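Local coordinates for Pre-mRNA splicing helicase-like protein (Chaetomium thermophilum, PDB 4RVQ), which probably serves as a spliceosomal Brr2-type RNA helicase in pre-mRNA splicing, here represented by its noncanonical N-terminal PWI-like domain, at residues A[13-24]-A[91-100]; A[41-51]-A[66-75]. All coordinates share one frame; numbering follows the deposited sequence. Where two conformers were deposited one is given.

Contact 1 of 2, residues A[13-24]-A[91-100]; sequences YVHAREIDAYWL and KVVWLTRLAR. With EDO (1,2-ethanediol), chain F; EDO (1,2-ethanediol), chain G.
From Ala-16, whose CA faces that of Lys-91, to Ala-21, whose CA comes within 5.0 Å of the CA of Ala-99, an irregular run of short 3-10 helix and turns closes in on helix 91-99. Ile-19, at the centre of an inverse gamma turn, supplies the apolar middle. Its CG1 lies anti to the carbonyl carbon (chi1 -56°), which leaves CG2 against Leu-95 CB (3.9 Å), while CD1 extends to Lys-91 CB. Leu-95 CD1 packs against Ala-16 CA and CB.

Each end is fastened to a backbone carbonyl. The extended Lys-91 chain carries NZ, which also forms a salt bridge with Glu-125, to Val-14 O (2.8 Å). Arg-100 grips Ala-21 O side-on, NE at 3.0 Å and NH2 at 3.3 Å, both from one face of the carbonyl plane; NH2 also lies over the Tyr-22 ring in a cation-pi contact, the planes 75° apart. Between them, a water donates to Asp-20 O and Thr-96 OG1 and accepts from Leu-24 N. With OD1 in a salt bridge to Arg-26, Asp-20 OD2 accepts from the N of Tyr-22, at the N-cap position: an Asx turn leading into helix 23-29, whose start docks on helix 89-99 of the all-helical PWI-like domain.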
loop_
_atom_site.group_PDB
_atom_site.type_symbol
_atom_site.label_atom_id
_atom_site.label_comp_id
_atom_site.label_asym_id
_atom_site.label_seq_id
_atom_site.Cartn_x
_atom_site.Cartn_y
_atom_site.Cartn_z
ATOM N N TYR A 13 -9.737 2.351 5.130
ATOM C CA TYR A 13 -10.203 2.512 3.754
ATOM C C TYR A 13 -9.379 3.579 3.032
ATOM O O TYR A 13 -9.183 4.665 3.571
ATOM C CB TYR A 13 -11.716 2.845 3.668
ATOM C CG TYR A 13 -12.131 2.870 2.225
ATOM C CD1 TYR A 13 -12.274 1.703 1.510
ATOM C CD2 TYR A 13 -12.295 4.076 1.539
ATOM C CE1 TYR A 13 -12.591 1.726 0.163
ATOM C CE2 TYR A 13 -12.590 4.092 0.215
ATOM C CZ TYR A 13 -12.727 2.939 -0.481
ATOM O OH TYR A 13 -13.040 2.987 -1.822
ATOM N N VAL A 14 -8.953 3.266 1.817
ATOM C CA VAL A 14 -8.260 4.229 0.951
ATOM C C VAL A 14 -8.722 3.939 -0.455
ATOM O O VAL A 14 -8.638 2.807 -0.938
ATOM C CB VAL A 14 -6.721 4.122 1.075
ATOM C CG1 VAL A 14 -6.180 2.756 0.859
ATOM C CG2 VAL A 14 -6.065 5.121 0.143
ATOM N N HIS A 15 -9.262 4.953 -1.109
ATOM C CA HIS A 15 -9.749 4.787 -2.470
ATOM C C HIS A 15 -8.553 4.711 -3.439
ATOM O O HIS A 15 -7.533 5.353 -3.227
ATOM C CB HIS A 15 -10.674 5.938 -2.878
ATOM C CG HIS A 15 -11.374 5.690 -4.164
ATOM N ND1 HIS A 15 -10.862 6.075 -5.387
ATOM C CD2 HIS A 15 -12.571 5.106 -4.409
ATOM C CE1 HIS A 15 -11.718 5.723 -6.329
ATOM N NE2 HIS A 15 -12.759 5.131 -5.761
ATOM N N ALA A 16 -8.711 3.963 -4.526
ATOM C CA ALA A 16 -7.637 3.823 -5.502
ATOM C C ALA A 16 -7.091 5.188 -5.964
ATOM O O ALA A 16 -5.892 5.327 -6.184
ATOM C CB ALA A 16 -8.115 3.022 -6.695
ATOM N N ARG A 17 -7.954 6.176 -6.164
ATOM C CA ARG A 17 -7.479 7.470 -6.672
ATOM C C ARG A 17 -6.583 8.202 -5.681
ATOM O O ARG A 17 -5.890 9.149 -6.077
ATOM C CB ARG A 17 -8.650 8.357 -7.078
ATOM C CG ARG A 17 -9.452 8.941 -5.944
ATOM C CD ARG A 17 -10.714 9.636 -6.490
ATOM N NE ARG A 17 -10.395 10.928 -7.053
ATOM C CZ ARG A 17 -11.189 11.714 -7.773
ATOM N NH1 ARG A 17 -12.440 11.382 -8.144
ATOM N NH2 ARG A 17 -10.662 12.859 -8.155
ATOM N N GLU A 18 -6.597 7.791 -4.421
ATOM C CA GLU A 18 -5.773 8.432 -3.405
ATOM C C GLU A 18 -4.322 7.983 -3.495
ATOM O O GLU A 18 -3.450 8.663 -2.975
ATOM C CB GLU A 18 -6.311 8.156 -2.007
ATOM C CG GLU A 18 -7.707 8.657 -1.800
ATOM C CD GLU A 18 -8.136 8.510 -0.368
ATOM O OE1 GLU A 18 -7.571 9.239 0.492
ATOM O OE2 GLU A 18 -9.021 7.659 -0.056
ATOM N N ILE A 19 -4.056 6.828 -4.073
ATOM C CA ILE A 19 -2.724 6.233 -4.023
ATOM C C ILE A 19 -1.866 6.738 -5.169
ATOM O O ILE A 19 -1.721 6.089 -6.188
ATOM C CB ILE A 19 -2.778 4.703 -3.906
ATOM C CG1 ILE A 19 -3.621 4.319 -2.658
ATOM C CG2 ILE A 19 -1.356 4.126 -3.786
ATOM C CD1 ILE A 19 -3.709 2.873 -2.355
ATOM N N ASP A 20 -1.367 7.959 -5.002
ATOM C CA ASP A 20 -0.409 8.545 -5.907
ATOM C C ASP A 20 0.951 7.886 -5.690
ATOM O O ASP A 20 1.155 7.022 -4.808
ATOM C CB ASP A 20 -0.346 10.060 -5.701
ATOM C CG ASP A 20 0.049 10.406 -4.301
ATOM O OD1 ASP A 20 -0.822 10.286 -3.434
ATOM O OD2 ASP A 20 1.250 10.760 -4.056
ATOM N N ALA A 21 1.941 8.298 -6.497
ATOM C CA ALA A 21 3.280 7.738 -6.463
ATOM C C ALA A 21 3.963 7.843 -5.102
ATOM O O ALA A 21 4.879 7.048 -4.839
ATOM C CB ALA A 21 4.138 8.462 -7.491
ATOM N N TYR A 22 3.547 8.795 -4.260
ATOM C CA TYR A 22 4.175 9.040 -2.971
ATOM C C TYR A 22 3.230 8.763 -1.793
ATOM O O TYR A 22 3.591 9.086 -0.669
ATOM C CB TYR A 22 4.680 10.485 -2.903
ATOM C CG TYR A 22 5.728 10.797 -3.931
ATOM C CD1 TYR A 22 7.050 10.549 -3.681
ATOM C CD2 TYR A 22 5.391 11.333 -5.166
ATOM C CE1 TYR A 22 8.035 10.851 -4.619
ATOM C CE2 TYR A 22 6.332 11.653 -6.107
ATOM C CZ TYR A 22 7.652 11.393 -5.854
ATOM O OH TYR A 22 8.649 11.686 -6.750
ATOM N N TRP A 23 2.061 8.167 -2.018
ATOM C CA TRP A 23 1.119 7.963 -0.925
ATOM C C TRP A 23 1.737 7.161 0.205
ATOM O O TRP A 23 1.630 7.528 1.372
ATOM C CB TRP A 23 -0.125 7.252 -1.486
ATOM C CG TRP A 23 -1.207 6.975 -0.432
ATOM C CD1 TRP A 23 -2.243 7.813 -0.093
ATOM C CD2 TRP A 23 -1.306 5.841 0.434
ATOM N NE1 TRP A 23 -3.000 7.243 0.904
ATOM C CE2 TRP A 23 -2.435 6.041 1.261
ATOM C CE3 TRP A 23 -0.573 4.674 0.589
ATOM C CZ2 TRP A 23 -2.848 5.104 2.208
ATOM C CZ3 TRP A 23 -0.988 3.737 1.552
ATOM C CH2 TRP A 23 -2.099 3.973 2.339
ATOM N N LEU A 24 2.383 6.046 -0.136
ATOM C CA LEU A 24 2.955 5.185 0.896
ATOM C C LEU A 24 4.035 5.930 1.668
ATOM O O LEU A 24 4.094 5.897 2.909
ATOM C CB LEU A 24 3.477 3.899 0.289
ATOM C CG LEU A 24 4.181 2.958 1.265
ATOM C CD1 LEU A 24 3.275 2.545 2.425
ATOM C CD2 LEU A 24 4.732 1.762 0.547
ATOM N N LYS A 91 -3.710 -3.021 -3.306
ATOM C CA LYS A 91 -3.810 -1.648 -3.734
ATOM C C LYS A 91 -2.489 -0.919 -3.582
ATOM O O LYS A 91 -2.068 -0.182 -4.494
ATOM C CB LYS A 91 -4.853 -0.897 -2.924
ATOM C CG LYS A 91 -6.264 -0.957 -3.413
ATOM C CD LYS A 91 -7.207 -0.132 -2.581
ATOM C CE LYS A 91 -8.523 0.079 -3.287
ATOM N NZ LYS A 91 -9.553 0.673 -2.424
ATOM N N VAL A 92 -1.867 -1.033 -2.415
ATOM C CA VAL A 92 -0.659 -0.269 -2.172
ATOM C C VAL A 92 0.444 -0.676 -3.152
ATOM O O VAL A 92 1.101 0.181 -3.755
ATOM C CB VAL A 92 -0.192 -0.434 -0.720
ATOM C CG1 VAL A 92 1.164 0.261 -0.472
ATOM C CG2 VAL A 92 -1.215 0.173 0.220
ATOM N N VAL A 93 0.678 -1.956 -3.329
ATOM C CA VAL A 93 1.764 -2.422 -4.169
ATOM C C VAL A 93 1.491 -2.037 -5.626
ATOM O O VAL A 93 2.350 -1.462 -6.314
ATOM C CB VAL A 93 1.943 -3.958 -4.025
ATOM C CG1 VAL A 93 2.846 -4.482 -5.074
ATOM C CG2 VAL A 93 2.468 -4.328 -2.624
ATOM N N TRP A 94 0.326 -2.421 -6.143
ATOM C CA TRP A 94 0.056 -2.246 -7.544
ATOM C C TRP A 94 -0.177 -0.812 -7.939
ATOM O O TRP A 94 0.267 -0.376 -9.012
ATOM C CB TRP A 94 -1.102 -3.149 -7.989
ATOM C CG TRP A 94 -0.676 -4.587 -8.045
ATOM C CD1 TRP A 94 -0.925 -5.571 -7.145
ATOM C CD2 TRP A 94 0.067 -5.190 -9.087
ATOM N NE1 TRP A 94 -0.388 -6.736 -7.560
ATOM C CE2 TRP A 94 0.242 -6.547 -8.754
ATOM C CE3 TRP A 94 0.602 -4.721 -10.284
ATOM C CZ2 TRP A 94 0.925 -7.417 -9.570
ATOM C CZ3 TRP A 94 1.287 -5.597 -11.102
ATOM C CH2 TRP A 94 1.469 -6.926 -10.735
ATOM N N LEU A 95 -0.939 -0.055 -7.164
ATOM C CA LEU A 95 -1.205 1.314 -7.515
ATOM C C LEU A 95 0.008 2.219 -7.364
ATOM O O LEU A 95 0.133 3.196 -8.107
ATOM C CB LEU A 95 -2.399 1.880 -6.772
ATOM C CG LEU A 95 -3.742 1.224 -7.073
ATOM C CD1 LEU A 95 -4.804 1.694 -6.129
ATOM C CD2 LEU A 95 -4.105 1.404 -8.538
ATOM N N THR A 96 0.904 1.921 -6.420
ATOM C CA THR A 96 2.153 2.666 -6.340
ATOM C C THR A 96 2.955 2.442 -7.633
ATOM O O THR A 96 3.490 3.373 -8.240
ATOM C CB THR A 96 2.960 2.288 -5.105
ATOM O OG1 THR A 96 2.197 2.632 -3.939
ATOM C CG2 THR A 96 4.274 3.009 -5.065
ATOM N N ARG A 97 3.086 1.180 -8.042
ATOM C CA ARG A 97 3.793 0.857 -9.251
ATOM C C ARG A 97 3.141 1.535 -10.459
ATOM O O ARG A 97 3.823 2.134 -11.306
ATOM C CB ARG A 97 3.860 -0.656 -9.452
ATOM C CG ARG A 97 4.764 -1.040 -10.589
ATOM C CD ARG A 97 4.823 -2.564 -10.806
ATOM N NE ARG A 97 5.476 -2.842 -12.075
ATOM C CZ ARG A 97 5.314 -3.946 -12.788
ATOM N NH1 ARG A 97 4.599 -4.931 -12.310
ATOM N NH2 ARG A 97 5.866 -4.056 -13.985
ATOM N N LEU A 98 1.839 1.424 -10.572
ATOM C CA LEU A 98 1.128 2.017 -11.707
ATOM C C LEU A 98 1.290 3.529 -11.731
ATOM O O LEU A 98 1.519 4.129 -12.801
ATOM C CB LEU A 98 -0.343 1.587 -11.707
ATOM C CG LEU A 98 -1.194 2.052 -12.890
ATOM C CD1 LEU A 98 -0.629 1.609 -14.213
ATOM C CD2 LEU A 98 -2.613 1.556 -12.708
ATOM N N ALA A 99 1.175 4.169 -10.576
ATOM C CA ALA A 99 1.296 5.633 -10.525
ATOM C C ALA A 99 2.655 6.097 -10.996
ATOM O O ALA A 99 2.802 7.235 -11.446
ATOM C CB ALA A 99 1.030 6.148 -9.124
ATOM N N ARG A 100 3.669 5.267 -10.827
ATOM C CA ARG A 100 5.041 5.571 -11.205
ATOM C C ARG A 100 5.367 5.207 -12.658
ATOM O O ARG A 100 6.478 5.556 -13.100
ATOM C CB ARG A 100 6.000 4.890 -10.209
ATOM C CG ARG A 100 5.963 5.588 -8.886
ATOM C CD ARG A 100 6.626 4.829 -7.736
ATOM N NE ARG A 100 6.881 5.763 -6.617
ATOM C CZ ARG A 100 7.893 6.612 -6.630
ATOM N NH1 ARG A 100 8.871 6.483 -7.512
ATOM N NH2 ARG A 100 7.961 7.578 -5.754
HETATM C C1 EDO F . 3.843 -5.592 -8.446
HETATM O O1 EDO F . 4.745 -5.737 -9.519
HETATM C C2 EDO F . 3.893 -6.828 -7.566
HETATM O O2 EDO F . 5.181 -6.846 -6.936
HETATM C C1 EDO G . 0.724 -9.253 -4.516
HETATM O O1 EDO G . 0.766 -9.241 -5.950
HETATM C C2 EDO G . 0.560 -7.818 -4.029
HETATM O O2 EDO G . -0.043 -7.799 -2.732
HETATM O O HOH W 1 2.466 5.193 -2.986
#

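Contact 2 of 2, residues A[41-51]-A[66-75]; sequences KTTSALKILSG and IENDLMELFD
Lys-41 and Leu-73 lie alongside one another, pointing opposite ways, where helices 41-50 and 66-73 run antiparallel at 167° with axes 9.2 Å apart. Extended as far as CE and bent at its last torsion (chi4 -65°), the lysine sets NZ 2.8 Å from Leu-73 O, in the plane of that carbonyl. Two waters also accept from NZ, the farther one weakly. The nearer, 2.9 Å from Lys-41 NZ, can also donate to Asp-75 OD2 and so may link the two charges, whose NZ and OD2 atoms at 4.4 Å are beyond a salt bridge; OD2 is also hydrogen-bonded to Tyr-32, whose ring makes a cation-pi contact with Lys-41. The second water lies within bonding distance of Glu-72 O and Asp-75 OD1. With an alanine in place of Lys-41, Leu-73 O would probably lose its ammonium donor and Asp-75 the water-borne link to it.

Along the rest of the interface the contact is apolar. Leu-73 is a knob among Lys-41, Ser-44, Ala-45 and Ile-48, its CD2 3.8 Å from Ala-45 CB; Ile-48 is the reciprocal knob among Ile-66, Asp-69, Leu-70 and Leu-73. Its CD1 lies against the CB of Asp-69 (3.8 Å), and CG2 against Ile-66 CG2. At the far end Ile-66 CD1 reaches Gly-51 CA, where positive phi favours glycine and the backbone is hydrogen-bonded to Glu-60 and Lys-61. Asp-75 is the C-prime residue of a Schellman motif, its N bonded to Glu-72 O and the next backbone N to Met-71 O, which ends one helix of this antiparallel knobs-into-holes pair.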
loop_
_atom_site.group_PDB
_atom_site.type_symbol
_atom_site.label_atom_id
_atom_site.label_comp_id
_atom_site.label_asym_id
_atom_site.label_seq_id
_atom_site.Cartn_x
_atom_site.Cartn_y
_atom_site.Cartn_z
ATOM N N LYS A 41 12.239 2.844 4.150
ATOM C CA LYS A 41 11.126 2.074 4.658
ATOM C C LYS A 41 10.037 1.896 3.597
ATOM O O LYS A 41 9.337 0.888 3.600
ATOM C CB LYS A 41 10.597 2.680 5.947
ATOM C CG LYS A 41 11.603 2.572 7.114
ATOM C CD LYS A 41 11.048 2.810 8.502
ATOM C CE LYS A 41 12.060 2.716 9.599
ATOM N NZ LYS A 41 12.641 1.348 9.781
ATOM N N THR A 42 9.880 2.863 2.694
ATOM C CA THR A 42 8.936 2.741 1.598
ATOM C C THR A 42 9.352 1.593 0.679
ATOM O O THR A 42 8.542 0.741 0.328
ATOM C CB THR A 42 8.824 4.061 0.828
ATOM O OG1 THR A 42 8.400 5.102 1.704
ATOM C CG2 THR A 42 7.869 3.986 -0.320
ATOM N N THR A 43 10.611 1.592 0.274
ATOM C CA THR A 43 11.129 0.524 -0.566
ATOM C C THR A 43 10.947 -0.848 0.081
ATOM O O THR A 43 10.467 -1.797 -0.554
ATOM C CB THR A 43 12.626 0.781 -0.875
ATOM O OG1 THR A 43 12.734 2.031 -1.546
ATOM C CG2 THR A 43 13.199 -0.309 -1.744
ATOM N N SER A 44 11.310 -0.920 1.354
ATOM C CA SER A 44 11.180 -2.188 2.068
ATOM C C SER A 44 9.720 -2.614 2.232
ATOM O O SER A 44 9.377 -3.788 2.044
ATOM C CB SER A 44 11.825 -2.105 3.428
ATOM O OG SER A 44 13.211 -1.897 3.298
ATOM N N ALA A 45 8.859 -1.671 2.553
ATOM C CA ALA A 45 7.456 -2.005 2.740
ATOM C C ALA A 45 6.838 -2.528 1.458
ATOM O O ALA A 45 6.059 -3.493 1.480
ATOM C CB ALA A 45 6.682 -0.790 3.265
ATOM N N LEU A 46 7.155 -1.928 0.305
ATOM C CA LEU A 46 6.602 -2.435 -0.929
ATOM C C LEU A 46 7.068 -3.858 -1.185
ATOM O O LEU A 46 6.281 -4.705 -1.633
ATOM C CB LEU A 46 7.019 -1.528 -2.111
ATOM C CG LEU A 46 6.318 -0.175 -2.084
ATOM C CD1 LEU A 46 7.034 0.795 -3.014
ATOM C CD2 LEU A 46 4.836 -0.296 -2.460
ATOM N N LYS A 47 8.355 -4.141 -0.954
ATOM C CA LYS A 47 8.851 -5.483 -1.141
ATOM C C LYS A 47 8.144 -6.466 -0.218
ATOM O O LYS A 47 7.697 -7.532 -0.655
ATOM C CB LYS A 47 10.351 -5.549 -0.915
ATOM C CG LYS A 47 10.968 -6.886 -1.276
ATOM C CD LYS A 47 10.608 -7.310 -2.726
ATOM C CE LYS A 47 11.176 -8.681 -3.102
ATOM N NZ LYS A 47 10.795 -9.073 -4.488
ATOM N N ILE A 48 8.049 -6.108 1.060
ATOM C CA ILE A 48 7.362 -6.969 2.011
ATOM C C ILE A 48 5.900 -7.223 1.625
ATOM O O ILE A 48 5.439 -8.356 1.596
ATOM C CB ILE A 48 7.469 -6.391 3.424
ATOM C CG1 ILE A 48 8.917 -6.409 3.914
ATOM C CG2 ILE A 48 6.592 -7.175 4.380
ATOM C CD1 ILE A 48 9.164 -5.501 5.094
ATOM N N LEU A 49 5.177 -6.154 1.300
ATOM C CA LEU A 49 3.748 -6.271 1.007
ATOM C C LEU A 49 3.482 -7.082 -0.224
ATOM O O LEU A 49 2.394 -7.656 -0.364
ATOM C CB LEU A 49 3.137 -4.891 0.819
ATOM C CG LEU A 49 2.968 -4.055 2.094
ATOM C CD1 LEU A 49 2.728 -2.590 1.772
ATOM C CD2 LEU A 49 1.801 -4.638 2.958
ATOM N N SER A 50 4.427 -7.097 -1.156
ATOM C CA SER A 50 4.196 -7.806 -2.404
ATOM C C SER A 50 4.207 -9.310 -2.180
ATOM O O SER A 50 3.753 -10.052 -3.036
ATOM C CB SER A 50 5.256 -7.442 -3.422
ATOM O OG SER A 50 6.455 -8.069 -3.065
ATOM N N GLY A 51 4.711 -9.749 -1.032
ATOM C CA GLY A 51 4.771 -11.163 -0.754
ATOM C C GLY A 51 5.729 -11.916 -1.646
ATOM O O GLY A 51 5.753 -13.140 -1.641
ATOM N N ILE A 66 4.600 -11.597 6.164
ATOM C CA ILE A 66 4.428 -10.215 5.779
ATOM C C ILE A 66 4.231 -9.383 7.050
ATOM O O ILE A 66 4.860 -8.346 7.245
ATOM C CB ILE A 66 3.248 -10.070 4.792
ATOM C CG1 ILE A 66 3.603 -10.723 3.445
ATOM C CG2 ILE A 66 2.856 -8.624 4.657
ATOM C CD1 ILE A 66 2.452 -10.780 2.453
ATOM N N GLU A 67 3.320 -9.817 7.922
ATOM C CA GLU A 67 3.080 -9.088 9.145
ATOM C C GLU A 67 4.326 -8.974 10.014
ATOM O O GLU A 67 4.647 -7.908 10.536
ATOM C CB GLU A 67 1.942 -9.701 9.955
ATOM C CG GLU A 67 1.554 -8.788 11.097
ATOM C CD GLU A 67 0.764 -9.469 12.178
ATOM O OE1 GLU A 67 -0.237 -8.876 12.649
ATOM O OE2 GLU A 67 1.150 -10.593 12.582
ATOM N N ASN A 68 5.013 -10.100 10.226
ATOM C CA ASN A 68 6.209 -10.066 11.055
ATOM C C ASN A 68 7.236 -9.069 10.522
ATOM O O ASN A 68 7.778 -8.261 11.286
ATOM C CB ASN A 68 6.816 -11.451 11.168
ATOM C CG ASN A 68 6.119 -12.313 12.221
ATOM O OD1 ASN A 68 5.328 -11.831 13.055
ATOM N ND2 ASN A 68 6.410 -13.596 12.180
ATOM N N ASP A 69 7.489 -9.110 9.228
ATOM C CA ASP A 69 8.491 -8.255 8.654
ATOM C C ASP A 69 8.069 -6.794 8.714
ATOM O O ASP A 69 8.876 -5.913 8.993
ATOM C CB ASP A 69 8.801 -8.673 7.219
ATOM C CG ASP A 69 9.549 -10.002 7.141
ATOM O OD1 ASP A 69 9.969 -10.528 8.185
ATOM O OD2 ASP A 69 9.677 -10.523 6.013
ATOM N N LEU A 70 6.798 -6.507 8.459
ATOM C CA LEU A 70 6.326 -5.130 8.513
ATOM C C LEU A 70 6.362 -4.585 9.959
ATOM O O LEU A 70 6.671 -3.408 10.192
ATOM C CB LEU A 70 4.947 -4.963 7.817
ATOM C CG LEU A 70 4.612 -3.641 7.143
ATOM C CD1 LEU A 70 5.550 -3.374 5.990
ATOM C CD2 LEU A 70 3.167 -3.640 6.678
ATOM N N MET A 71 6.010 -5.440 10.929
ATOM C CA MET A 71 6.019 -4.954 12.299
ATOM C C MET A 71 7.448 -4.555 12.701
ATOM O O MET A 71 7.640 -3.557 13.390
ATOM C CB MET A 71 5.466 -6.001 13.265
ATOM C CG MET A 71 3.946 -6.172 13.111
ATOM S SD MET A 71 3.171 -7.296 14.285
ATOM C CE MET A 71 4.016 -8.855 13.876
ATOM N N GLU A 72 8.444 -5.361 12.327
ATOM C CA GLU A 72 9.823 -5.024 12.607
ATOM C C GLU A 72 10.254 -3.739 11.872
ATOM O O GLU A 72 10.960 -2.917 12.443
ATOM C CB GLU A 72 10.730 -6.167 12.200
ATOM C CG GLU A 72 12.205 -5.874 12.501
ATOM C CD GLU A 72 13.140 -7.028 12.208
ATOM O OE1 GLU A 72 14.333 -6.784 11.874
ATOM O OE2 GLU A 72 12.709 -8.193 12.308
ATOM N N LEU A 73 9.787 -3.563 10.637
ATOM C CA LEU A 73 10.144 -2.389 9.864
ATOM C C LEU A 73 9.690 -1.122 10.574
ATOM O O LEU A 73 10.346 -0.069 10.489
ATOM C CB LEU A 73 9.513 -2.480 8.477
ATOM C CG LEU A 73 9.890 -1.373 7.496
ATOM C CD1 LEU A 73 11.408 -1.485 7.122
ATOM C CD2 LEU A 73 9.036 -1.459 6.230
ATOM N N PHE A 74 8.566 -1.213 11.274
ATOM C CA PHE A 74 7.962 -0.101 11.993
ATOM C C PHE A 74 8.332 -0.139 13.492
ATOM O O PHE A 74 7.628 0.452 14.315
ATOM C CB PHE A 74 6.446 -0.078 11.754
ATOM C CG PHE A 74 6.072 0.460 10.385
ATOM C CD1 PHE A 74 5.983 -0.383 9.276
ATOM C CD2 PHE A 74 5.831 1.819 10.202
ATOM C CE1 PHE A 74 5.672 0.144 8.025
ATOM C CE2 PHE A 74 5.506 2.334 8.962
ATOM C CZ PHE A 74 5.428 1.504 7.883
ATOM N N ASP A 75 9.434 -0.816 13.832
ATOM C CA ASP A 75 9.974 -0.730 15.198
ATOM C C ASP A 75 8.984 -1.178 16.281
ATOM O O ASP A 75 9.043 -0.718 17.440
ATOM C CB ASP A 75 10.488 0.681 15.476
ATOM C CG ASP A 75 11.620 1.056 14.561
ATOM O OD1 ASP A 75 12.544 0.229 14.391
ATOM O OD2 ASP A 75 11.612 2.177 14.010
HETATM O O HOH W 2 13.850 2.019 12.277
HETATM O O HOH W 3 13.299 -0.957 11.664
#

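Followed from the N terminus, the chain passes through 13-24 into helix 23-29 and then helix 35-50, which carries 41-51. The next helix, 63-73, turns back along helix 35-50, so contact 2 closes a short loop with 14 residues between its segments. Helix 79-87 leads on to helix 89-99, where contact 1 closes a larger loop spanning 66 residues, with contact 2 nested wholly inside it. The centres lie about 16 Å apart, yet the contacts touch: Leu-24 CD2 packs on Leu-46 CG and on Thr-42 CG2. Helix 35-50 thus joins the antiparallel pair it forms with helix 63-73 to the two helices of contact 1, illustrating how nested closures assemble one helical domain.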